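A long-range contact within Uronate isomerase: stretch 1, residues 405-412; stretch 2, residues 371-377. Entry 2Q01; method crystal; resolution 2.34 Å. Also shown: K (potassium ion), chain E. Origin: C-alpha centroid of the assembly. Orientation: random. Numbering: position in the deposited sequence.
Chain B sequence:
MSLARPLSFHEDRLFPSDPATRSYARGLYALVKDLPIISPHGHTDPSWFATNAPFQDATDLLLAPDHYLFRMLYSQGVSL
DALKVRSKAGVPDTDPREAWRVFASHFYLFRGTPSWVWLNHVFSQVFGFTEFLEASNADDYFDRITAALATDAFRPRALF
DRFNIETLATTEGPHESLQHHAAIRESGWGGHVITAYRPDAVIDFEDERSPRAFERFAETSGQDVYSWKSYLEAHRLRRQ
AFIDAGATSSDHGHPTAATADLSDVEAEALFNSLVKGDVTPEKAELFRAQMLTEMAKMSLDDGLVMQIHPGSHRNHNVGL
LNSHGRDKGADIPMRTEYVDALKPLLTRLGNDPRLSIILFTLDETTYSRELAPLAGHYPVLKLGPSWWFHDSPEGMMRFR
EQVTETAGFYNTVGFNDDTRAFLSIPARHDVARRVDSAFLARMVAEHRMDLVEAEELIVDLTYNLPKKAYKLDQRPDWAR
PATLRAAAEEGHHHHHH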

# COMPACT_ATOMS: atom_id res chain seq x y z
N GLU B 405 -10.28 -10.48 4.84
CA GLU B 405 -10.23 -10.63 6.29
C GLU B 405 -11.24 -9.79 7.09
O GLU B 405 -11.71 -10.22 8.14
CB GLU B 405 -8.80 -10.47 6.79
CG GLU B 405 -7.93 -11.64 6.31
CD GLU B 405 -6.45 -11.41 6.49
OE1 GLU B 405 -5.98 -10.27 6.26
OE2 GLU B 405 -5.75 -12.37 6.89
N THR B 406 -11.60 -8.62 6.56
CA THR B 406 -12.61 -7.77 7.19
C THR B 406 -13.99 -7.87 6.53
O THR B 406 -15.00 -8.02 7.22
CB THR B 406 -12.14 -6.31 7.24
OG1 THR B 406 -10.85 -6.25 7.85
CG2 THR B 406 -13.10 -5.48 8.05
N ALA B 407 -14.03 -7.81 5.20
CA ALA B 407 -15.30 -7.86 4.48
C ALA B 407 -15.83 -9.28 4.28
O ALA B 407 -17.03 -9.49 4.16
CB ALA B 407 -15.17 -7.14 3.13
N GLY B 408 -14.93 -10.26 4.25
CA GLY B 408 -15.31 -11.62 3.90
C GLY B 408 -15.49 -11.72 2.40
O GLY B 408 -15.08 -10.82 1.66
N PHE B 409 -16.11 -12.81 1.96
CA PHE B 409 -16.36 -13.03 0.54
C PHE B 409 -17.75 -12.57 0.13
O PHE B 409 -17.99 -12.24 -1.04
CB PHE B 409 -16.22 -14.51 0.20
CG PHE B 409 -14.80 -15.01 0.24
CD1 PHE B 409 -13.94 -14.80 -0.83
CD2 PHE B 409 -14.34 -15.71 1.35
CE1 PHE B 409 -12.64 -15.28 -0.80
CE2 PHE B 409 -13.04 -16.19 1.39
CZ PHE B 409 -12.18 -15.98 0.32
N TYR B 410 -18.67 -12.53 1.09
CA TYR B 410 -20.08 -12.36 0.80
C TYR B 410 -20.48 -10.89 0.79
O TYR B 410 -21.63 -10.54 0.49
CB TYR B 410 -20.92 -13.19 1.78
CG TYR B 410 -20.61 -14.67 1.68
CD1 TYR B 410 -19.68 -15.26 2.52
CD2 TYR B 410 -21.22 -15.46 0.71
CE1 TYR B 410 -19.37 -16.61 2.42
CE2 TYR B 410 -20.92 -16.82 0.60
CZ TYR B 410 -19.99 -17.38 1.46
OH TYR B 410 -19.69 -18.71 1.37
N ASN B 411 -19.50 -10.04 1.11
CA ASN B 411 -19.58 -8.60 0.97
C ASN B 411 -18.88 -8.11 -0.31
O ASN B 411 -18.63 -6.92 -0.47
CB ASN B 411 -18.94 -7.92 2.18
CG ASN B 411 -19.85 -7.90 3.39
OD1 ASN B 411 -21.03 -7.58 3.28
ND2 ASN B 411 -19.29 -8.18 4.56
N THR B 412 -18.55 -9.05 -1.19
CA THR B 412 -18.02 -8.74 -2.51
C THR B 412 -19.03 -9.18 -3.58
O THR B 412 -20.01 -9.86 -3.27
CB THR B 412 -16.60 -9.36 -2.75
OG1 THR B 412 -16.70 -10.77 -2.95
CG2 THR B 412 -15.65 -9.05 -1.58
K K E . -22.23 -5.17 3.49
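Stretch 2 (371-377) LAPLAGH

How does stretch 2 run as it meets stretch 1? Leu371 to Ala375 continue a helix begun earlier in the chain, kinked at Pro373, whose ring nitrogen has no hydrogen to give the turn before. Stretch 1 also enters as helix, then leaves it at Gly408, with positive phi. The CA atoms nearest each other across the stretches are those of Gly376 and Ala407, 4.1 Å apart.

What do the first residues touch? Leu371 makes no contact. Ala372 points toward stretch 1: its CB lies 3.8 Å from Thr406 CB and makes a small apolar contact with Ala407 CB at 4.0 Å. Thr406 CG2 also rests 3.6 Å from Ala372 O and 3.7 Å from Pro373 N, while Leu374 has a CA-to-CB bond that points away.

How are the stretches tied together without a direct hydrogen bond? Potassium joins them, bound by Ala375 O at 2.9 Å and Asn411 OD1 at 2.7 Å. Asn411 ND2 meanwhile donates to Ala407 O at 2.6 Å, which helps hold the amide in place.

Why does glycine suit position 376? A CB there would point toward stretch 1 and fall 2.7 Å from Thr406 O, a clash. Water 1 donates to Gly376 O (3.1 Å) and Thr406 O (2.8 Å), adding a second bridge before His377, whose CA-to-CB bond points away.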

# COMPACT_ATOMS: atom_id res chain seq x y z
N LEU B 371 -12.31 0.59 2.69
CA LEU B 371 -13.37 -0.13 1.98
C LEU B 371 -13.88 -1.38 2.68
O LEU B 371 -15.09 -1.54 2.87
CB LEU B 371 -12.93 -0.49 0.56
CG LEU B 371 -12.80 0.62 -0.49
CD1 LEU B 371 -12.38 0.00 -1.81
CD2 LEU B 371 -14.11 1.37 -0.66
N ALA B 372 -12.97 -2.27 3.08
CA ALA B 372 -13.36 -3.48 3.79
C ALA B 372 -13.97 -3.23 5.18
O ALA B 372 -15.00 -3.83 5.49
CB ALA B 372 -12.21 -4.51 3.84
N PRO B 373 -13.34 -2.35 6.02
CA PRO B 373 -14.01 -1.92 7.26
C PRO B 373 -15.42 -1.34 7.10
O PRO B 373 -16.29 -1.62 7.92
CB PRO B 373 -13.06 -0.86 7.81
CG PRO B 373 -11.71 -1.33 7.34
CD PRO B 373 -11.98 -1.77 5.93
N LEU B 374 -15.63 -0.55 6.05
CA LEU B 374 -16.94 0.01 5.75
C LEU B 374 -17.91 -1.07 5.28
O LEU B 374 -19.05 -1.14 5.75
CB LEU B 374 -16.83 1.13 4.69
CG LEU B 374 -16.39 2.53 5.13
CD1 LEU B 374 -16.13 3.40 3.90
CD2 LEU B 374 -17.40 3.21 6.04
N ALA B 375 -17.46 -1.90 4.35
CA ALA B 375 -18.32 -2.92 3.75
C ALA B 375 -18.53 -4.12 4.66
O ALA B 375 -19.54 -4.82 4.53
CB ALA B 375 -17.79 -3.36 2.41
N GLY B 376 -17.61 -4.36 5.59
CA GLY B 376 -17.78 -5.37 6.62
C GLY B 376 -18.68 -4.94 7.77
O GLY B 376 -18.86 -5.69 8.73
N HIS B 377 -19.24 -3.73 7.69
CA HIS B 377 -20.17 -3.22 8.70
C HIS B 377 -21.53 -2.82 8.15
O HIS B 377 -22.56 -3.24 8.68
CB HIS B 377 -19.56 -2.04 9.47
CG HIS B 377 -20.57 -1.31 10.31
ND1 HIS B 377 -21.04 -1.83 11.50
CD2 HIS B 377 -21.22 -0.14 10.13
CE1 HIS B 377 -21.93 -0.99 12.01
NE2 HIS B 377 -22.06 0.03 11.20
O HOH W 1 -16.29 -7.15 9.54
O HOH W 2 -24.30 -6.37 2.42